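Local coordinates for protein cellulase (Xanthomonas axonopodis pv. citri, PDB 4W7W) that probably hydrolyses internal beta-1,4-glucosidic bonds of cellulose, as a family 5 glycosyl hydrolase, and binds cello-oligosaccharides, at residues F70-V75 against A131-R136; P77-P82 against A113-K118; G117-T122 against E154-S159; K207-L212 against L219-H224. All coordinates share one frame; numbering follows the deposited sequence. Where two conformers were deposited one is given.

Contact 1. Residues F70-V75 against A131-R136; sequences FLWERV and ADLWRR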
# COMPACT_ATOMS: atom_id res chain seq x y z
N PHE A 70 -5.78 -6.95 2.12
CA PHE A 70 -6.45 -8.09 2.73
C PHE A 70 -5.99 -8.18 4.18
O PHE A 70 -5.03 -7.51 4.58
CB PHE A 70 -6.19 -9.39 1.97
CG PHE A 70 -4.76 -9.79 1.95
CD1 PHE A 70 -3.95 -9.30 0.95
CD2 PHE A 70 -4.21 -10.60 2.92
CE1 PHE A 70 -2.62 -9.62 0.88
CE2 PHE A 70 -2.86 -10.91 2.88
CZ PHE A 70 -2.07 -10.43 1.86
N LEU A 71 -6.72 -8.95 4.97
CA LEU A 71 -6.42 -9.01 6.41
C LEU A 71 -5.57 -10.19 6.81
O LEU A 71 -5.81 -11.35 6.41
CB LEU A 71 -7.68 -9.09 7.25
CG LEU A 71 -8.65 -7.92 7.10
CD1 LEU A 71 -9.76 -8.08 8.11
CD2 LEU A 71 -7.93 -6.59 7.28
N TRP A 72 -4.58 -9.90 7.65
CA TRP A 72 -3.76 -10.91 8.28
C TRP A 72 -4.62 -11.99 8.94
O TRP A 72 -4.39 -13.18 8.78
CB TRP A 72 -2.83 -10.21 9.28
CG TRP A 72 -1.74 -11.04 9.87
CD1 TRP A 72 -1.50 -12.37 9.70
CD2 TRP A 72 -0.75 -10.56 10.77
NE1 TRP A 72 -0.42 -12.75 10.46
CE2 TRP A 72 0.07 -11.65 11.11
CE3 TRP A 72 -0.49 -9.30 11.34
CZ2 TRP A 72 1.13 -11.53 12.00
CZ3 TRP A 72 0.55 -9.18 12.24
CH2 TRP A 72 1.35 -10.29 12.55
N GLU A 73 -5.65 -11.56 9.66
CA GLU A 73 -6.50 -12.49 10.40
C GLU A 73 -7.30 -13.41 9.50
O GLU A 73 -7.69 -14.50 9.93
CB GLU A 73 -7.47 -11.72 11.28
CG GLU A 73 -6.81 -10.84 12.34
CD GLU A 73 -6.48 -9.43 11.88
OE1 GLU A 73 -6.49 -9.13 10.66
OE2 GLU A 73 -6.16 -8.60 12.75
N ARG A 74 -7.57 -12.97 8.26
CA ARG A 74 -8.33 -13.78 7.32
C ARG A 74 -7.44 -14.73 6.54
O ARG A 74 -7.89 -15.84 6.21
CB ARG A 74 -9.16 -12.89 6.38
CG ARG A 74 -10.26 -12.18 7.14
CD ARG A 74 -11.15 -11.30 6.26
NE ARG A 74 -12.24 -10.76 7.06
CZ ARG A 74 -12.77 -9.55 6.95
NH1 ARG A 74 -12.39 -8.70 6.02
NH2 ARG A 74 -13.72 -9.19 7.81
N VAL A 75 -6.18 -14.35 6.27
CA VAL A 75 -5.29 -15.26 5.57
C VAL A 75 -4.56 -16.21 6.51
O VAL A 75 -4.10 -17.27 6.08
CB VAL A 75 -4.30 -14.48 4.67
CG1 VAL A 75 -3.13 -13.92 5.45
CG2 VAL A 75 -3.83 -15.34 3.51
N ALA A 131 6.97 -12.12 10.66
CA ALA A 131 7.96 -12.79 9.80
C ALA A 131 7.44 -14.15 9.34
O ALA A 131 7.67 -14.55 8.21
CB ALA A 131 9.31 -12.90 10.51
N ASP A 132 6.74 -14.87 10.22
CA ASP A 132 6.17 -16.16 9.83
C ASP A 132 5.10 -16.00 8.75
O ASP A 132 5.07 -16.77 7.78
CB ASP A 132 5.58 -16.89 11.04
CG ASP A 132 5.00 -18.23 10.66
OD1 ASP A 132 5.80 -19.19 10.48
OD2 ASP A 132 3.77 -18.35 10.54
N LEU A 133 4.24 -15.01 8.91
CA LEU A 133 3.23 -14.72 7.90
C LEU A 133 3.91 -14.51 6.54
O LEU A 133 3.53 -15.13 5.54
CB LEU A 133 2.43 -13.49 8.33
CG LEU A 133 1.37 -12.93 7.37
CD1 LEU A 133 1.94 -12.16 6.19
CD2 LEU A 133 0.41 -14.02 6.91
N TRP A 134 4.93 -13.65 6.51
CA TRP A 134 5.56 -13.34 5.25
C TRP A 134 6.42 -14.45 4.69
O TRP A 134 6.54 -14.59 3.49
CB TRP A 134 6.30 -11.99 5.33
CG TRP A 134 5.37 -10.84 5.11
CD1 TRP A 134 4.94 -9.93 6.02
CD2 TRP A 134 4.67 -10.56 3.90
NE1 TRP A 134 4.03 -9.08 5.44
CE2 TRP A 134 3.85 -9.46 4.13
CE3 TRP A 134 4.67 -11.15 2.63
CZ2 TRP A 134 3.04 -8.91 3.15
CZ3 TRP A 134 3.86 -10.61 1.65
CH2 TRP A 134 3.06 -9.51 1.90
N ARG A 135 7.02 -15.26 5.56
CA ARG A 135 7.67 -16.50 5.10
C ARG A 135 6.67 -17.34 4.29
O ARG A 135 6.97 -17.80 3.18
CB ARG A 135 8.18 -17.31 6.28
CG ARG A 135 8.76 -18.67 5.91
CD ARG A 135 9.22 -19.47 7.12
NE ARG A 135 8.08 -19.90 7.92
CZ ARG A 135 7.33 -20.97 7.67
NH1 ARG A 135 7.62 -21.75 6.65
NH2 ARG A 135 6.28 -21.22 8.44
N ARG A 136 5.50 -17.52 4.86
CA ARG A 136 4.49 -18.36 4.23
C ARG A 136 4.00 -17.76 2.92
O ARG A 136 3.85 -18.48 1.93
CB ARG A 136 3.35 -18.60 5.19
CG ARG A 136 3.74 -19.43 6.39
CD ARG A 136 2.62 -19.50 7.40
NE ARG A 136 2.94 -20.23 8.63
CZ ARG A 136 2.79 -21.53 8.76
NH1 ARG A 136 2.47 -22.28 7.73
NH2 ARG A 136 3.03 -22.10 9.93
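W72 and L133 mark the nearest approach of the two backbones, their CA atoms 8.0 Å apart, where the short helix 72-75 at the end of strand 65-70 faces the longer helix 127-141. The space between is bridged almost wholly by L133. Its CG lies anti to the backbone N (chi1 176°), which carries the isobutyl group out toward the indole of W72. There CG lies over one face of the ring on its pyrrole side, with CB close by NE1: W72 NE1 is 3.6 Å from L133 CG, and W72 CD1 is 3.7 Å from the same atom. The CD2 branch of L133 reaches further along to V75, whose CG1 meets it at 3.8 Å, the two side chains crossing at about a right angle. Behind this wedge L109 of strand 104-109 touches both W72 and L133, and I91 of helix 85-100 touches V75, so the contact belongs to the layer between barrel strands and outer helices. On the flank of helix 127-141, D132 gathers two arginines: R135 NH2 donates to D132 OD1 at 2.9 Å and R136 NE to D132 OD2 at 2.8 Å. No hydrogen bond crosses the interface; aliphatic carbons meet the indole and a valine methyl. Dispersion and shape therefore join the two helices, while Q76, just past segment 70-75, bonds both the indole N-H and D132 OD2 beside this apolar core.

Contact 2. Residues P77-P82 against A113-K118; sequences PELNGP and ATYSGK
L79 sets its CD2 methyl and CG over one face of the Y115 ring, the two side chains running past each other in opposite directions. The methyl CD2 sits over the centre of that face, 3.5 Å from the centroid and only 7° off the ring normal, a well-formed CH-pi contact. CG of the leucine follows toward the CE1 side, 3.8 Å from Y115 CE1. With CG anti to its own backbone N (chi1 -175°), the tyrosine extends from the tip of the hairpin made by strands 114-115 and 118-119, whose type I' turn spans Y115 to K118, toward the loop 77-82. L79 occupies the second position of a type II turn from E78 to G81, closed by G81 N to E78 O at 2.9 Å. W72 meets the same tyrosine in an edge-to-face ring pair, and A129 of helix 127-141 touches L79. At the far end of the ring, Y115 OH comes within 3.0 Å of P77 O, near the ring plane, but its hydrogen-bond partner is the carbonyl of Q76; P77 O is itself bonded to K39 NZ. The contact thus combines two kinds of force: a methyl covers one pi face, while the phenol hydroxyl, bonded to Q76 O, ties the hairpin to the chain just ahead of the loop.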
# COMPACT_ATOMS: atom_id res chain seq x y z
N PRO A 77 -5.48 -17.47 10.25
CA PRO A 77 -6.40 -17.34 11.38
C PRO A 77 -5.82 -17.64 12.76
O PRO A 77 -6.45 -17.32 13.77
CB PRO A 77 -7.55 -18.31 11.05
CG PRO A 77 -7.40 -18.65 9.63
CD PRO A 77 -5.99 -18.41 9.23
N GLU A 78 -4.63 -18.22 12.81
CA GLU A 78 -3.89 -18.38 14.07
C GLU A 78 -2.47 -17.93 13.83
O GLU A 78 -1.86 -18.31 12.83
CB GLU A 78 -3.89 -19.83 14.51
CG GLU A 78 -5.26 -20.33 14.92
CD GLU A 78 -5.74 -19.74 16.24
OE1 GLU A 78 -4.91 -19.21 17.02
OE2 GLU A 78 -6.96 -19.80 16.50
N LEU A 79 -1.94 -17.13 14.75
CA LEU A 79 -0.56 -16.69 14.63
C LEU A 79 0.35 -17.90 14.54
O LEU A 79 0.16 -18.91 15.23
CB LEU A 79 -0.15 -15.83 15.81
CG LEU A 79 -0.77 -14.44 15.87
CD1 LEU A 79 -0.32 -13.75 17.14
CD2 LEU A 79 -0.41 -13.62 14.64
N ASN A 80 1.34 -17.79 13.66
CA ASN A 80 2.31 -18.85 13.40
C ASN A 80 1.72 -20.11 12.79
O ASN A 80 2.44 -21.10 12.65
CB ASN A 80 3.13 -19.16 14.67
CG ASN A 80 3.87 -17.93 15.17
OD1 ASN A 80 3.74 -17.52 16.31
ND2 ASN A 80 4.64 -17.34 14.29
N GLY A 81 0.46 -20.07 12.38
CA GLY A 81 -0.21 -21.24 11.86
C GLY A 81 -0.35 -21.25 10.35
O GLY A 81 0.08 -20.33 9.66
N PRO A 82 -0.97 -22.30 9.82
CA PRO A 82 -1.11 -22.43 8.38
C PRO A 82 -1.95 -21.33 7.77
O PRO A 82 -2.83 -20.76 8.42
CB PRO A 82 -1.81 -23.78 8.20
CG PRO A 82 -2.47 -24.04 9.50
CD PRO A 82 -1.58 -23.43 10.54
N ALA A 113 -0.02 -2.71 11.85
CA ALA A 113 0.85 -3.35 12.83
C ALA A 113 0.08 -3.97 14.00
O ALA A 113 0.57 -4.03 15.12
CB ALA A 113 1.94 -2.39 13.31
N THR A 114 -1.10 -4.50 13.68
CA THR A 114 -1.91 -5.21 14.68
C THR A 114 -2.40 -6.55 14.15
O THR A 114 -2.54 -6.75 12.94
CB THR A 114 -3.15 -4.39 15.12
OG1 THR A 114 -4.10 -4.32 14.03
CG2 THR A 114 -2.77 -3.03 15.59
N TYR A 115 -2.68 -7.46 15.09
CA TYR A 115 -3.38 -8.71 14.80
C TYR A 115 -4.46 -8.85 15.87
O TYR A 115 -4.16 -8.82 17.08
CB TYR A 115 -2.43 -9.89 14.85
CG TYR A 115 -3.07 -11.20 14.45
CD1 TYR A 115 -3.69 -12.01 15.39
CD2 TYR A 115 -3.02 -11.65 13.14
CE1 TYR A 115 -4.25 -13.23 15.05
CE2 TYR A 115 -3.57 -12.87 12.78
CZ TYR A 115 -4.19 -13.65 13.73
OH TYR A 115 -4.76 -14.87 13.41
N SER A 116 -5.70 -8.98 15.42
CA SER A 116 -6.88 -9.00 16.28
C SER A 116 -6.81 -7.89 17.31
O SER A 116 -7.05 -8.11 18.50
CB SER A 116 -7.06 -10.38 16.91
OG SER A 116 -7.49 -11.27 15.91
N GLY A 117 -6.45 -6.71 16.84
CA GLY A 117 -6.47 -5.51 17.66
C GLY A 117 -5.31 -5.32 18.61
O GLY A 117 -5.30 -4.33 19.33
N LYS A 118 -4.34 -6.23 18.62
CA LYS A 118 -3.18 -6.14 19.51
C LYS A 118 -1.95 -5.79 18.69
O LYS A 118 -1.75 -6.31 17.60
CB LYS A 118 -2.92 -7.47 20.23
CG LYS A 118 -4.12 -8.05 20.97
CD LYS A 118 -4.60 -7.18 22.11
CE LYS A 118 -5.64 -7.92 22.95
NZ LYS A 118 -6.35 -6.99 23.87

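Contact 3. Residues G117-T122 against E154-S159; sequences GKRIGT and EPNGIS. With BGC (beta-D-glucopyranose), chain C.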
# COMPACT_ATOMS: atom_id res chain seq x y z
N GLY A 117 -6.45 -6.71 16.84
CA GLY A 117 -6.47 -5.51 17.66
C GLY A 117 -5.31 -5.32 18.61
O GLY A 117 -5.30 -4.33 19.33
N LYS A 118 -4.34 -6.23 18.62
CA LYS A 118 -3.18 -6.14 19.51
C LYS A 118 -1.95 -5.79 18.69
O LYS A 118 -1.75 -6.31 17.60
CB LYS A 118 -2.92 -7.47 20.23
CG LYS A 118 -4.12 -8.05 20.97
CD LYS A 118 -4.60 -7.18 22.11
CE LYS A 118 -5.64 -7.92 22.95
NZ LYS A 118 -6.35 -6.99 23.87
N ARG A 119 -1.11 -4.91 19.22
CA ARG A 119 0.02 -4.38 18.48
C ARG A 119 1.19 -5.35 18.41
O ARG A 119 1.53 -6.02 19.39
CB ARG A 119 0.51 -3.09 19.12
CG ARG A 119 1.42 -2.24 18.24
CD ARG A 119 0.63 -1.46 17.20
NE ARG A 119 -0.26 -0.46 17.80
CZ ARG A 119 -1.22 0.19 17.14
NH1 ARG A 119 -1.41 -0.01 15.84
NH2 ARG A 119 -1.96 1.08 17.77
N ILE A 120 1.84 -5.39 17.26
CA ILE A 120 3.13 -6.05 17.13
C ILE A 120 4.10 -5.50 18.18
O ILE A 120 4.18 -4.29 18.40
CB ILE A 120 3.71 -5.84 15.72
CG1 ILE A 120 2.90 -6.66 14.72
CG2 ILE A 120 5.19 -6.21 15.69
CD1 ILE A 120 3.29 -6.38 13.29
N GLY A 121 4.83 -6.40 18.82
CA GLY A 121 5.78 -6.05 19.86
C GLY A 121 5.24 -6.27 21.26
O GLY A 121 5.99 -6.24 22.22
N THR A 122 3.93 -6.48 21.37
CA THR A 122 3.36 -6.92 22.64
C THR A 122 3.63 -8.39 22.81
O THR A 122 4.04 -9.07 21.86
CB THR A 122 1.84 -6.68 22.71
OG1 THR A 122 1.17 -7.41 21.67
CG2 THR A 122 1.53 -5.16 22.62
N GLU A 154 0.42 0.94 7.01
CA GLU A 154 0.39 1.99 8.06
C GLU A 154 0.66 1.50 9.49
O GLU A 154 -0.17 1.67 10.39
CB GLU A 154 -0.92 2.78 7.99
CG GLU A 154 -1.07 3.48 6.66
CD GLU A 154 -2.24 4.43 6.59
OE1 GLU A 154 -2.96 4.56 7.60
OE2 GLU A 154 -2.42 5.05 5.51
N PRO A 155 1.84 0.93 9.73
CA PRO A 155 2.23 0.74 11.13
C PRO A 155 2.11 2.06 11.90
O PRO A 155 2.38 3.13 11.35
CB PRO A 155 3.71 0.34 11.04
CG PRO A 155 3.92 -0.12 9.62
CD PRO A 155 2.97 0.72 8.81
N ASN A 156 1.70 1.97 13.15
CA ASN A 156 1.63 3.12 14.04
C ASN A 156 1.59 2.54 15.45
O ASN A 156 1.41 1.34 15.62
CB ASN A 156 0.38 3.96 13.75
CG ASN A 156 -0.90 3.21 13.99
OD1 ASN A 156 -1.38 2.43 13.13
ND2 ASN A 156 -1.45 3.39 15.14
N GLY A 157 1.80 3.38 16.47
CA GLY A 157 1.70 2.87 17.84
C GLY A 157 2.88 1.98 18.22
O GLY A 157 2.75 1.14 19.12
N ILE A 158 4.00 2.17 17.53
CA ILE A 158 5.23 1.41 17.70
C ILE A 158 6.34 2.37 17.32
O ILE A 158 6.17 3.16 16.39
CB ILE A 158 5.21 0.10 16.84
CG1 ILE A 158 6.51 -0.69 17.02
CG2 ILE A 158 4.91 0.38 15.38
CD1 ILE A 158 6.43 -2.11 16.53
N SER A 159 7.45 2.36 18.05
CA SER A 159 8.52 3.30 17.74
C SER A 159 9.14 2.99 16.40
O SER A 159 9.04 1.86 15.90
CB SER A 159 9.60 3.26 18.82
OG SER A 159 10.33 2.05 18.71
C2 BGC C . -5.86 7.63 10.29
C3 BGC C . -5.86 6.37 9.44
C4 BGC C . -5.47 6.67 8.00
C5 BGC C . -4.17 7.47 7.97
C6 BGC C . -3.84 7.95 6.57
C1 BGC C . -4.52 8.33 10.14
O2 BGC C . -6.08 7.34 11.67
O3 BGC C . -7.16 5.78 9.47
O4 BGC C . -5.37 5.47 7.24
O5 BGC C . -4.29 8.64 8.77
O6 BGC C . -2.65 8.75 6.57
O HOH W 1 0.28 0.28 20.45
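R119 lays its guanidinium over the backbone of N156 and G157, with G157 CA 3.7 Å above the plane and displaced toward the rim. The two bends at chi2 (78°) and chi3 (65°) bring the guanidinium across N156 and G157. R119 NH1 is 3.1 Å from N156 O, and the carbonyl lies over the face of the guanidinium. A water in the guanidinium plane bridges the segments: it accepts from R119 NE at 2.8 Å and donates to G157 O at 2.9 Å. Beside this polar patch, I158 CD1 packs against I120 O at 3.6 Å, while I120 CG2 is more loosely met by the same methyl, at 4.4 Å. R119 O closes the type II turn to T122, taking both T122 N and T122 OG1, the latter at 2.7 Å in the carbonyl plane. At the other end of the loop, E154 lies in the sugar-binding cleft, where its OE1 accepts a hydrogen bond of 2.6 Å from O4 of the bound glucose; its OE2 is engaged by H224, and Y231 O also bonds the sugar. The contact thus sits at the surface, with the small hairpin on one side and, on the other, the loop from strand 147-150 to helix 160-176, whose W163 touches I120, P155 and I158 alike.

Contact 4. Residues K207-L212 against L219-H224; sequences KALEIL and LAFEAH
F221 points from strand 219-226 at L209 and L212, which open and close a type I turn in segment 207-212; strand 183-186, helix 205-209 and strand 219-226 make one beta-alpha-beta unit of the (beta/alpha)8 barrel. The close part of the contact converges on one ring atom. F221 CE1 is 3.9 Å from L209 CB and equally 3.9 Å from L212 CD1, both approaching obliquely. L209 and F221 run past each other in opposite directions, which also brings L209 CD1 to 4.2 Å from F221 CD1. With CG beside the backbone N (chi1 -71°), F221 carries its ring outward from the strand toward the two leucines. W254 meets the phenylalanine edge-to-face, and F251 of helix 243-258 touches it too, filling out the apolar layer outside the barrel. Looser packing lies toward the chain reversal, where L219 contributes some cover but stays 4.7 Å from the 207-212 segment. On the outer side K207, E210 and I211 are exposed. E210 starts off away from the strand; its OE2 is bonded to W254 NE1. Further along the strand E222 and H224 belong to the barrel interior, with R67 forming a salt bridge to E222. There H224 NE2 donates to the anti lone pair of E222 OE2 at 2.7 Å, nearly in the imidazole plane.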
# COMPACT_ATOMS: atom_id res chain seq x y z
N LYS A 207 15.76 8.02 10.14
CA LYS A 207 16.92 7.52 10.84
C LYS A 207 16.78 6.03 11.11
O LYS A 207 17.74 5.28 10.94
CB LYS A 207 17.13 8.29 12.15
CG LYS A 207 18.25 7.80 13.02
CD LYS A 207 19.60 7.87 12.32
CE LYS A 207 20.71 7.39 13.23
NZ LYS A 207 22.03 7.47 12.54
N ALA A 208 15.62 5.59 11.58
CA ALA A 208 15.48 4.20 11.97
C ALA A 208 15.66 3.25 10.80
O ALA A 208 16.23 2.17 10.94
CB ALA A 208 14.12 3.97 12.59
N LEU A 209 15.17 3.63 9.62
CA LEU A 209 15.13 2.71 8.49
C LEU A 209 16.42 2.71 7.70
O LEU A 209 16.60 1.84 6.84
CB LEU A 209 13.94 3.03 7.59
CG LEU A 209 12.62 2.72 8.28
CD1 LEU A 209 11.47 3.33 7.51
CD2 LEU A 209 12.38 1.22 8.46
N GLU A 210 17.35 3.61 7.99
CA GLU A 210 18.69 3.51 7.43
C GLU A 210 19.41 2.21 7.80
O GLU A 210 20.35 1.80 7.14
CB GLU A 210 19.49 4.74 7.84
CG GLU A 210 19.04 5.90 6.99
CD GLU A 210 19.36 7.29 7.52
OE1 GLU A 210 20.26 7.44 8.38
OE2 GLU A 210 18.71 8.25 7.04
N ILE A 211 18.97 1.57 8.88
CA ILE A 211 19.61 0.36 9.35
C ILE A 211 19.27 -0.84 8.47
O ILE A 211 19.97 -1.85 8.53
CB ILE A 211 19.22 0.02 10.82
CG1 ILE A 211 17.83 -0.62 10.90
CG2 ILE A 211 19.33 1.22 11.74
CD1 ILE A 211 17.40 -0.86 12.31
N LEU A 212 18.20 -0.77 7.68
CA LEU A 212 17.72 -1.97 7.03
C LEU A 212 18.66 -2.48 5.96
O LEU A 212 19.25 -1.71 5.22
CB LEU A 212 16.37 -1.75 6.36
CG LEU A 212 15.18 -1.52 7.28
CD1 LEU A 212 13.94 -1.43 6.41
CD2 LEU A 212 15.00 -2.62 8.29
N LEU A 219 14.13 -3.69 -2.67
CA LEU A 219 13.31 -3.05 -1.66
C LEU A 219 12.89 -1.67 -2.16
O LEU A 219 13.65 -1.02 -2.88
CB LEU A 219 14.20 -2.85 -0.44
CG LEU A 219 13.64 -2.63 0.93
CD1 LEU A 219 12.84 -3.87 1.28
CD2 LEU A 219 14.78 -2.45 1.93
N ALA A 220 11.73 -1.22 -1.72
CA ALA A 220 11.35 0.19 -1.84
C ALA A 220 10.62 0.59 -0.58
O ALA A 220 9.98 -0.25 0.06
CB ALA A 220 10.51 0.45 -3.08
N PHE A 221 10.68 1.87 -0.25
CA PHE A 221 10.03 2.39 0.93
C PHE A 221 8.66 2.92 0.55
O PHE A 221 8.53 3.78 -0.33
CB PHE A 221 10.91 3.45 1.59
CG PHE A 221 12.11 2.81 2.23
CD1 PHE A 221 12.03 2.30 3.50
CD2 PHE A 221 13.27 2.58 1.49
CE1 PHE A 221 13.09 1.61 4.07
CE2 PHE A 221 14.34 1.90 2.05
CZ PHE A 221 14.24 1.44 3.34
N GLU A 222 7.65 2.39 1.23
CA GLU A 222 6.27 2.79 1.00
C GLU A 222 5.89 3.93 1.92
O GLU A 222 5.98 3.77 3.14
CB GLU A 222 5.35 1.58 1.26
CG GLU A 222 3.88 1.91 1.07
CD GLU A 222 2.97 0.72 1.27
OE1 GLU A 222 3.44 -0.42 1.05
OE2 GLU A 222 1.78 0.95 1.62
N ALA A 223 5.43 5.03 1.33
CA ALA A 223 4.89 6.15 2.07
C ALA A 223 3.46 6.39 1.60
O ALA A 223 3.09 5.98 0.49
CB ALA A 223 5.73 7.41 1.87
N HIS A 224 2.66 7.00 2.47
CA HIS A 224 1.30 7.42 2.14
C HIS A 224 1.21 8.91 2.30
O HIS A 224 1.92 9.49 3.13
CB HIS A 224 0.27 6.77 3.06
CG HIS A 224 0.19 5.28 2.90
ND1 HIS A 224 -0.72 4.51 3.58
CD2 HIS A 224 0.91 4.43 2.13
CE1 HIS A 224 -0.54 3.24 3.25
NE2 HIS A 224 0.44 3.17 2.36

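In the fold
Contacts 1 and 4 are buried and apolar, each packing a helix-side leucine against an aromatic ring in the layer around the barrel, yet they lie about 21 Å apart between centres and do not touch. Contact 2 is partly buried and contact 3 is at the surface; they share G117 and K118 and draw on the two strands of one hairpin, the first through a methyl on a ring, the second through arginine, backbone and water. Contact 2 nests within the loop closed by contact 1, to which E73 and R136 link it by probable hydrogen bonds. Contact 3 reaches contact 4 through E154 and H224, beside the sugar.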